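Local coordinates for C2 domain protein (Ramazzottius varieornatus, PDB 7DF2) that binds three calcium ions through the loops at one end of a C2-type beta-sandwich, its wider role in tardigrades being unsettled, at residues Ser56-Cys62 against Asp140-Asp144; Asp66-Ile72 against Leu98-Thr104; Ser115-Cys119 against Thr195-Asn201. All blocks are in the same frame, centred on the assembly; numbering follows the deposited sequence. Where two conformers were deposited one is given.

Interaction 1 (Ser56-Cys62 against Asp140-Asp144). With CA (calcium ion), chain C.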
loop_
_atom_site.group_PDB
_atom_site.type_symbol
_atom_site.label_atom_id
_atom_site.label_comp_id
_atom_site.label_asym_id
_atom_site.label_seq_id
_atom_site.Cartn_x
_atom_site.Cartn_y
_atom_site.Cartn_z
ATOM N N SER A 56 -17.641 7.174 -1.292
ATOM C CA SER A 56 -17.520 5.734 -1.371
ATOM C C SER A 56 -17.227 5.340 -2.819
ATOM O O SER A 56 -17.331 6.156 -3.737
ATOM C CB SER A 56 -18.819 5.084 -0.909
ATOM O OG SER A 56 -19.067 5.348 0.457
ATOM N N HIS A 57 -16.909 4.060 -3.037
ATOM C CA HIS A 57 -16.552 3.619 -4.383
ATOM C C HIS A 57 -17.708 3.770 -5.371
ATOM O O HIS A 57 -17.465 3.817 -6.584
ATOM C CB HIS A 57 -16.089 2.164 -4.362
ATOM C CG HIS A 57 -17.187 1.189 -4.089
ATOM N ND1 HIS A 57 -17.754 0.410 -5.076
ATOM C CD2 HIS A 57 -17.829 0.868 -2.940
ATOM C CE1 HIS A 57 -18.690 -0.355 -4.543
ATOM N NE2 HIS A 57 -18.754 -0.098 -3.247
ATOM N N THR A 58 -18.953 3.841 -4.883
ATOM C CA THR A 58 -20.112 4.074 -5.750
ATOM C C THR A 58 -20.202 5.496 -6.269
ATOM O O THR A 58 -21.031 5.760 -7.155
ATOM C CB THR A 58 -21.405 3.790 -4.984
ATOM O OG1 THR A 58 -21.420 4.641 -3.834
ATOM C CG2 THR A 58 -21.468 2.332 -4.547
ATOM N N GLY A 59 -19.455 6.432 -5.696
ATOM C CA GLY A 59 -19.655 7.835 -5.985
ATOM C C GLY A 59 -20.602 8.551 -5.046
ATOM O O GLY A 59 -20.663 9.792 -5.089
ATOM N N LEU A 60 -21.349 7.817 -4.215
ATOM C CA LEU A 60 -22.116 8.425 -3.139
ATOM C C LEU A 60 -21.169 8.985 -2.082
ATOM O O LEU A 60 -20.024 8.539 -1.958
ATOM C CB LEU A 60 -23.043 7.403 -2.491
ATOM C CG LEU A 60 -24.225 6.871 -3.298
ATOM C CD1 LEU A 60 -24.933 5.776 -2.486
ATOM C CD2 LEU A 60 -25.181 7.992 -3.648
ATOM N N PRO A 61 -21.617 9.965 -1.300
ATOM C CA PRO A 61 -20.806 10.375 -0.149
ATOM C C PRO A 61 -20.683 9.217 0.826
ATOM O O PRO A 61 -21.569 8.359 0.910
ATOM C CB PRO A 61 -21.596 11.544 0.454
ATOM C CG PRO A 61 -23.002 11.322 0.008
ATOM C CD PRO A 61 -22.906 10.686 -1.360
ATOM N N CYS A 62 -19.560 9.183 1.552
ATOM C CA CYS A 62 -19.379 8.149 2.571
ATOM C C CYS A 62 -20.572 8.089 3.507
ATOM O O CYS A 62 -21.184 7.031 3.685
ATOM C CB CYS A 62 -18.122 8.418 3.396
ATOM S SG CYS A 62 -16.600 8.192 2.511
ATOM N N ASP A 140 -18.692 -2.074 7.125
ATOM C CA ASP A 140 -17.711 -1.391 6.296
ATOM C C ASP A 140 -18.405 -0.806 5.078
ATOM O O ASP A 140 -19.316 -1.418 4.521
ATOM C CB ASP A 140 -16.617 -2.351 5.824
ATOM C CG ASP A 140 -15.698 -2.794 6.938
ATOM O OD1 ASP A 140 -15.814 -2.265 8.062
ATOM O OD2 ASP A 140 -14.850 -3.672 6.677
ATOM N N ASP A 141 -17.945 0.360 4.651
ATOM C CA ASP A 141 -18.468 1.078 3.489
ATOM C C ASP A 141 -17.239 1.348 2.624
ATOM O O ASP A 141 -16.446 2.233 2.949
ATOM C CB ASP A 141 -19.162 2.363 3.958
ATOM C CG ASP A 141 -19.760 3.192 2.840
ATOM O OD1 ASP A 141 -19.387 3.039 1.658
ATOM O OD2 ASP A 141 -20.604 4.050 3.177
ATOM N N LYS A 142 -17.055 0.572 1.551
ATOM C CA LYS A 142 -15.779 0.604 0.836
ATOM C C LYS A 142 -15.532 1.955 0.168
ATOM O O LYS A 142 -16.399 2.493 -0.539
ATOM C CB LYS A 142 -15.724 -0.518 -0.204
ATOM C CG LYS A 142 -14.464 -0.507 -1.076
ATOM C CD LYS A 142 -14.615 -1.479 -2.256
ATOM C CE LYS A 142 -13.322 -1.595 -3.041
ATOM N NZ LYS A 142 -13.475 -2.579 -4.155
ATOM N N ILE A 143 -14.350 2.521 0.425
ATOM C CA ILE A 143 -13.899 3.697 -0.306
ATOM C C ILE A 143 -13.201 3.200 -1.561
ATOM O O ILE A 143 -13.702 3.411 -2.670
ATOM C CB ILE A 143 -13.014 4.609 0.561
ATOM C CG1 ILE A 143 -13.880 5.198 1.672
ATOM C CG2 ILE A 143 -12.433 5.747 -0.267
ATOM C CD1 ILE A 143 -13.104 5.776 2.795
ATOM N N ASP A 144 -12.072 2.507 -1.413
ATOM C CA ASP A 144 -11.464 1.871 -2.578
ATOM C C ASP A 144 -10.320 0.970 -2.146
ATOM O O ASP A 144 -9.847 1.018 -1.004
ATOM C CB ASP A 144 -10.957 2.887 -3.608
ATOM C CG ASP A 144 -11.361 2.508 -5.036
ATOM O OD1 ASP A 144 -11.390 1.294 -5.316
ATOM O OD2 ASP A 144 -11.663 3.408 -5.862
HETATM CA CA CA C . -21.102 5.314 5.240
HETATM O O HOH W 1 -23.478 5.292 4.918
#
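Ser-56 and Asp-141 meet through a short hydrogen bond, Ser-56 OG giving its proton to Asp-141 OD1 at 2.6 Å and arriving from above the carboxylate plane. The other carboxylate oxygen, Asp-141 OD2, binds a calcium ion at 2.5 Å. That ion also takes the carbonyl oxygen of Cys-62 at 2.3 Å, together with a water and oxygens of Asp-63, Asp-134 and Asp-136. One carboxylate thus serves both jobs: the serine would hold its rotation while the metal takes its far oxygen. Asp-141 reaches across to the loop because its chi1 of -179° sets CG trans to the backbone N. This is the close-packed part, where Ser-56 and Cys-62 are buried and Cys-62 SG lies 4.1 Å from Ile-143 CG1.

The other end is looser and partly open to solvent. The backbone N of His-57 donates a hydrogen bond to Lys-142 O at 3.0 Å, and the imidazole lies across the extended lysine chain at about a right angle. Lys-142 CD sits over one ring face in a CH-pi contact, 4.3 Å from the centroid, while Thr-58 CG2 lies over the rim of the opposite face. Beyond the ring, the extended chain carries Lys-142 NZ on to salt bridges with Asp-176 and Glu-175.

The 56-62 loop, which follows strand 41-51, is thereby fastened to strand 139-150, itself paired with strand 121-136, where Ile-143 and Asp-144 form a classic beta bulge opposite Ala-132.

Interaction 2 (Asp66-Ile72 against Leu98-Thr104). With CA (calcium ion), chain E; CA (calcium ion), chain D.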
loop_
_atom_site.group_PDB
_atom_site.type_symbol
_atom_site.label_atom_id
_atom_site.label_comp_id
_atom_site.label_asym_id
_atom_site.label_seq_id
_atom_site.Cartn_x
_atom_site.Cartn_y
_atom_site.Cartn_z
ATOM N N ASP A 66 -22.328 13.639 7.641
ATOM C CA ASP A 66 -21.006 13.970 8.158
ATOM C C ASP A 66 -19.960 13.338 7.246
ATOM O O ASP A 66 -20.286 12.752 6.210
ATOM C CB ASP A 66 -20.876 13.535 9.624
ATOM C CG ASP A 66 -21.462 12.157 9.879
ATOM O OD1 ASP A 66 -20.922 11.167 9.346
ATOM O OD2 ASP A 66 -22.476 12.056 10.603
ATOM N N LYS A 67 -18.691 13.483 7.623
ATOM C CA LYS A 67 -17.583 13.139 6.742
ATOM C C LYS A 67 -17.202 11.662 6.860
ATOM O O LYS A 67 -17.748 10.905 7.668
ATOM C CB LYS A 67 -16.379 14.035 7.037
ATOM C CG LYS A 67 -16.616 15.502 6.697
ATOM C CD LYS A 67 -15.336 16.307 6.843
ATOM C CE LYS A 67 -15.544 17.573 7.659
ATOM N NZ LYS A 67 -14.468 17.748 8.683
ATOM N N CYS A 68 -16.265 11.234 6.007
ATOM C CA CYS A 68 -15.857 9.835 6.021
ATOM C C CYS A 68 -15.156 9.505 7.338
ATOM O O CYS A 68 -14.549 10.361 7.980
ATOM C CB CYS A 68 -14.917 9.496 4.856
ATOM S SG CYS A 68 -15.505 9.823 3.153
ATOM N N ASP A 69 -15.243 8.235 7.730
ATOM C CA ASP A 69 -14.632 7.711 8.957
ATOM C C ASP A 69 -13.628 6.645 8.549
ATOM O O ASP A 69 -13.893 5.440 8.672
ATOM C CB ASP A 69 -15.687 7.159 9.907
ATOM C CG ASP A 69 -16.867 8.071 9.998
ATOM O OD1 ASP A 69 -16.642 9.242 10.353
ATOM O OD2 ASP A 69 -17.993 7.647 9.643
ATOM N N PRO A 70 -12.470 7.058 8.036
ATOM C CA PRO A 70 -11.618 6.125 7.295
ATOM C C PRO A 70 -10.853 5.181 8.211
ATOM O O PRO A 70 -10.292 5.580 9.237
ATOM C CB PRO A 70 -10.667 7.048 6.529
ATOM C CG PRO A 70 -10.584 8.266 7.387
ATOM C CD PRO A 70 -11.942 8.431 7.999
ATOM N N LYS A 71 -10.872 3.909 7.840
ATOM C CA LYS A 71 -9.902 2.933 8.308
ATOM C C LYS A 71 -9.068 2.578 7.089
ATOM O O LYS A 71 -9.609 2.105 6.081
ATOM C CB LYS A 71 -10.569 1.687 8.900
ATOM C CG LYS A 71 -9.544 0.643 9.400
ATOM C CD LYS A 71 -10.239 -0.507 10.148
ATOM C CE LYS A 71 -9.224 -1.562 10.595
ATOM N NZ LYS A 71 -9.868 -2.706 11.310
ATOM N N ILE A 72 -7.768 2.838 7.162
ATOM C CA ILE A 72 -6.878 2.702 6.017
ATOM C C ILE A 72 -5.804 1.693 6.379
ATOM O O ILE A 72 -5.127 1.847 7.400
ATOM C CB ILE A 72 -6.267 4.061 5.624
ATOM C CG1 ILE A 72 -7.391 5.041 5.273
ATOM C CG2 ILE A 72 -5.304 3.897 4.446
ATOM C CD1 ILE A 72 -6.935 6.498 5.058
ATOM N N LEU A 98 -2.986 1.741 9.308
ATOM C CA LEU A 98 -2.299 3.022 9.382
ATOM C C LEU A 98 -3.155 4.132 9.971
ATOM O O LEU A 98 -2.632 4.991 10.692
ATOM C CB LEU A 98 -1.832 3.457 7.992
ATOM C CG LEU A 98 -1.031 2.433 7.198
ATOM C CD1 LEU A 98 -0.610 3.025 5.861
ATOM C CD2 LEU A 98 0.180 1.966 7.977
ATOM N N VAL A 99 -4.450 4.151 9.653
ATOM C CA VAL A 99 -5.381 5.177 10.096
ATOM C C VAL A 99 -6.656 4.487 10.550
ATOM O O VAL A 99 -7.146 3.569 9.882
ATOM C CB VAL A 99 -5.687 6.189 8.969
ATOM C CG1 VAL A 99 -6.693 7.229 9.439
ATOM C CG2 VAL A 99 -4.384 6.828 8.466
ATOM N N ASP A 100 -7.208 4.932 11.677
ATOM C CA ASP A 100 -8.530 4.457 12.110
ATOM C C ASP A 100 -9.218 5.642 12.782
ATOM O O ASP A 100 -9.093 5.832 14.000
ATOM C CB ASP A 100 -8.413 3.255 13.034
ATOM C CG ASP A 100 -9.731 2.539 13.224
ATOM O OD1 ASP A 100 -10.764 3.146 12.900
ATOM O OD2 ASP A 100 -9.736 1.377 13.689
ATOM N N ALA A 101 -9.938 6.435 11.985
ATOM C CA ALA A 101 -10.336 7.773 12.410
ATOM C C ALA A 101 -11.788 8.048 12.062
ATOM O O ALA A 101 -12.440 7.294 11.331
ATOM C CB ALA A 101 -9.443 8.848 11.779
ATOM N N ASN A 102 -12.279 9.183 12.567
ATOM C CA ASN A 102 -13.678 9.557 12.417
ATOM C C ASN A 102 -13.816 10.975 11.887
ATOM O O ASN A 102 -13.108 11.892 12.327
ATOM C CB ASN A 102 -14.418 9.422 13.758
ATOM C CG ASN A 102 -14.535 7.984 14.206
ATOM O OD1 ASN A 102 -15.222 7.177 13.572
ATOM N ND2 ASN A 102 -13.854 7.646 15.293
ATOM N N ASN A 103 -14.738 11.132 10.934
ATOM C CA ASN A 103 -15.128 12.412 10.342
ATOM C C ASN A 103 -13.911 13.250 9.953
ATOM O O ASN A 103 -13.717 14.377 10.408
ATOM C CB ASN A 103 -16.074 13.161 11.278
ATOM C CG ASN A 103 -17.373 12.401 11.482
ATOM O OD1 ASN A 103 -17.987 11.966 10.511
ATOM N ND2 ASN A 103 -17.773 12.201 12.738
ATOM N N THR A 104 -13.104 12.681 9.067
ATOM C CA THR A 104 -11.870 13.330 8.644
ATOM C C THR A 104 -12.118 14.199 7.419
ATOM O O THR A 104 -13.116 14.028 6.715
ATOM C CB THR A 104 -10.809 12.277 8.319
ATOM O OG1 THR A 104 -11.293 11.419 7.280
ATOM C CG2 THR A 104 -10.477 11.431 9.546
HETATM CA CA CA E . -18.896 10.046 9.494
HETATM CA CA CA D . -19.287 6.290 8.255
HETATM O O HOH W 2 -14.315 12.944 4.433
HETATM O O HOH W 3 -8.756 -1.076 13.872
HETATM O O HOH W 4 -20.882 6.449 10.061
HETATM O O HOH W 5 -19.726 9.414 11.711
#
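Asp-69 meets Asn-103 across the contact while its carboxylate binds two calcium ions. Its CB lies 3.5 Å from Ala-101 O and also near the side-chain oxygen of Asn-102. From there CG, anti to the carbonyl carbon (chi1 -44°), carries the carboxylate to the metals. OD1 binds one calcium ion at 2.5 Å and, through its anti lone pair, accepts the backbone N-H of Asn-103 at 2.7 Å. OD2 bridges, binding the same ion at 2.6 Å and a second one at 2.3 Å. Chelation and the Asn-103 bond together should fix the carboxylate's rotation. The first ion is further held by Asp-66 OD1, Lys-67 O, the Asn-103 side chain, a water and Asp-63.

Behind the site, Cys-68 O accepts from Thr-104 N, and Thr-104 packs against the CG-CD edge of Pro-70, OG1 lying 3.1 Å from Pro-70 CD. Farther along, the segments become antiparallel strands. Ile-72 and Val-99 form a hydrogen-bonded pair with their side chains side by side, CB to CB 4.0 Å, while Ile-72 O takes N-H groups from both Leu-98 and Val-99 in a classic beta bulge. On the other face, a water links Asp-100 OD2 and, weakly, Lys-71 NZ; Asp-100 OD1 pairs with Lys-135.

Loops at the end of a beta-sandwich that share calcium ions through bridging aspartates are the hallmark of a calcium-binding C2 domain.

Interaction 3 (Ser115-Cys119 against Thr195-Asn201)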
loop_
_atom_site.group_PDB
_atom_site.type_symbol
_atom_site.label_atom_id
_atom_site.label_comp_id
_atom_site.label_asym_id
_atom_site.label_seq_id
_atom_site.Cartn_x
_atom_site.Cartn_y
_atom_site.Cartn_z
ATOM N N SER A 115 7.419 -1.721 6.220
ATOM C CA SER A 115 8.473 -2.324 5.415
ATOM C C SER A 115 8.371 -3.845 5.428
ATOM O O SER A 115 7.739 -4.455 6.297
ATOM C CB SER A 115 9.878 -1.890 5.864
ATOM O OG SER A 115 10.170 -2.387 7.152
ATOM N N ARG A 116 9.003 -4.444 4.420
ATOM C CA ARG A 116 9.011 -5.886 4.244
ATOM C C ARG A 116 10.259 -6.266 3.471
ATOM O O ARG A 116 10.730 -5.506 2.620
ATOM C CB ARG A 116 7.760 -6.365 3.498
ATOM C CG ARG A 116 7.659 -7.889 3.405
ATOM C CD ARG A 116 6.412 -8.332 2.641
ATOM N NE ARG A 116 6.322 -9.789 2.611
ATOM C CZ ARG A 116 5.361 -10.471 1.992
ATOM N NH1 ARG A 116 4.389 -9.827 1.350
ATOM N NH2 ARG A 116 5.370 -11.798 2.011
ATOM N N ASP A 117 10.782 -7.457 3.759
ATOM C CA ASP A 117 12.020 -7.919 3.152
ATOM C C ASP A 117 11.767 -9.041 2.158
ATOM O O ASP A 117 10.813 -9.817 2.290
ATOM C CB ASP A 117 13.005 -8.435 4.203
ATOM C CG ASP A 117 13.336 -7.408 5.255
ATOM O OD1 ASP A 117 13.078 -6.214 5.027
ATOM O OD2 ASP A 117 13.868 -7.804 6.308
ATOM N N VAL A 118 12.670 -9.139 1.185
ATOM C CA VAL A 118 12.728 -10.259 0.253
ATOM C C VAL A 118 14.035 -10.979 0.543
ATOM O O VAL A 118 15.104 -10.359 0.519
ATOM C CB VAL A 118 12.668 -9.794 -1.207
ATOM C CG1 VAL A 118 12.982 -10.955 -2.145
ATOM C CG2 VAL A 118 11.291 -9.201 -1.524
ATOM N N CYS A 119 13.962 -12.275 0.821
ATOM C CA CYS A 119 15.120 -12.991 1.358
ATOM C C CYS A 119 15.528 -14.146 0.438
ATOM O O CYS A 119 15.261 -15.313 0.721
ATOM C CB CYS A 119 14.793 -13.453 2.754
ATOM S SG CYS A 119 14.378 -12.057 3.873
ATOM N N THR A 195 20.322 -10.117 8.290
ATOM C CA THR A 195 19.323 -9.183 8.803
ATOM C C THR A 195 17.976 -9.315 8.111
ATOM O O THR A 195 17.060 -8.543 8.412
ATOM C CB THR A 195 19.822 -7.739 8.656
ATOM O OG1 THR A 195 19.792 -7.358 7.279
ATOM C CG2 THR A 195 21.252 -7.599 9.161
ATOM N N CYS A 196 17.832 -10.262 7.191
ATOM C CA CYS A 196 16.622 -10.357 6.388
ATOM C C CYS A 196 15.517 -11.046 7.184
ATOM O O CYS A 196 15.725 -12.122 7.751
ATOM C CB CYS A 196 16.940 -11.109 5.094
ATOM S SG CYS A 196 15.904 -10.689 3.675
ATOM N N ARG A 197 14.317 -10.412 7.242
ATOM C CA ARG A 197 13.256 -10.950 8.089
ATOM C C ARG A 197 12.319 -11.825 7.269
ATOM O O ARG A 197 11.852 -11.384 6.206
ATOM C CB ARG A 197 12.449 -9.823 8.736
ATOM C CG ARG A 197 13.280 -8.773 9.449
ATOM C CD ARG A 197 12.453 -7.511 9.655
ATOM N NE ARG A 197 12.220 -6.793 8.406
ATOM C CZ ARG A 197 11.295 -5.845 8.264
ATOM N NH1 ARG A 197 10.530 -5.529 9.296
ATOM N NH2 ARG A 197 11.135 -5.221 7.103
ATOM N N PRO A 198 12.014 -13.043 7.720
ATOM C CA PRO A 198 11.005 -13.856 7.027
ATOM C C PRO A 198 9.622 -13.231 7.121
ATOM O O PRO A 198 9.305 -12.498 8.062
ATOM C CB PRO A 198 11.052 -15.202 7.768
ATOM C CG PRO A 198 12.347 -15.189 8.541
ATOM C CD PRO A 198 12.609 -13.753 8.868
ATOM N N SER A 199 8.791 -13.539 6.128
ATOM C CA SER A 199 7.453 -12.970 6.031
ATOM C C SER A 199 6.604 -13.871 5.143
ATOM O O SER A 199 7.119 -14.727 4.420
ATOM C CB SER A 199 7.490 -11.549 5.465
ATOM O OG SER A 199 7.929 -11.576 4.117
ATOM N N SER A 200 5.291 -13.648 5.193
ATOM C CA SER A 200 4.357 -14.394 4.362
ATOM C C SER A 200 3.129 -13.537 4.087
ATOM O O SER A 200 2.728 -12.713 4.915
ATOM C CB SER A 200 3.925 -15.704 5.029
ATOM O OG SER A 200 3.391 -15.454 6.318
ATOM N N ASN A 201 2.533 -13.743 2.914
ATOM C CA ASN A 201 1.214 -13.172 2.665
ATOM C C ASN A 201 0.146 -13.843 3.518
ATOM O O ASN A 201 -0.943 -13.283 3.672
ATOM C CB ASN A 201 0.832 -13.295 1.186
ATOM C CG ASN A 201 1.482 -12.231 0.317
ATOM O OD1 ASN A 201 2.526 -11.681 0.661
ATOM N ND2 ASN A 201 0.864 -11.941 -0.822
HETATM O O HOH W 6 8.848 -3.176 9.338
HETATM O O HOH W 7 7.786 -14.013 1.702
HETATM O O HOH W 8 9.945 -9.090 5.947
HETATM O O HOH W 9 10.434 -12.009 3.791
#
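Asp-117 OD2 is gripped by two donors of Arg-197: the backbone N at 2.8 Å, on the anti lone pair of the oxygen, and NE at 2.9 Å. Arg-197 NH2 reaches Asp-117 OD1 at 3.0 Å, so the guanidinium holds the carboxylate side-on, one nitrogen to each oxygen. Both carboxylate oxygens lie close to the guanidinium plane, yet the guanidinium approaches from above the carboxylate plane, the two planes 55° apart. A bend at chi3 (-71°) brings the guanidinium back over Asp-117, where NH2 also donates to Ser-115 OG. Arg-42 forms a second salt bridge with Asp-117 OD1, and the shared carboxylate probably offsets part of the repulsion between the two neighbouring arginines.

On the opposite side of the strand, Arg-116 is extended from CG to NE. Its NE donates to Ser-199 OG at 2.8 Å and its NH1 to Asn-201 OD1 at 2.7 Å, both acceptors at the guanidinium edge; NH2 pairs with Glu-79. A leucine in its place would probably leave Ser-199 OG and Asn-201 OD1 without these donors and Glu-79 without its charged mate, setting the 199-201 segment freer to move.

Past Asp-117, the disulfide Cys-119 SG to Cys-196 SG (2.1 Å, chi3 -97°) ties the two segments covalently. The C-terminal segment after strand 181-190 thus runs across strand 107-119, an outermost strand of the four-stranded sheet paired with strand 41-51, and carries on to Asn-201, which touches Phe-75 of strand 70-77.

In the fold
Interactions 1 and 2 are neighbours at the calcium-binding end of the domain, their centres about 12 Å apart; the disulfide between Cys-62 and Cys-68 joins them directly. Both reach the five-stranded sheet, through strand 139-150 and through strands 70-77 and 96-100, and interaction 2 is nested along the chain inside the loop closed by interaction 1. Interaction 3 lies on the opposite side of the chain's centre, with its centre about 33 Å from that of interaction 1 and about 29 Å from that of interaction 2, and fastens the C-terminal segment onto the four-stranded sheet. Calcium organises the first two contacts, whereas interaction 3 relies on a salt bridge, hydrogen bonds and its own disulfide.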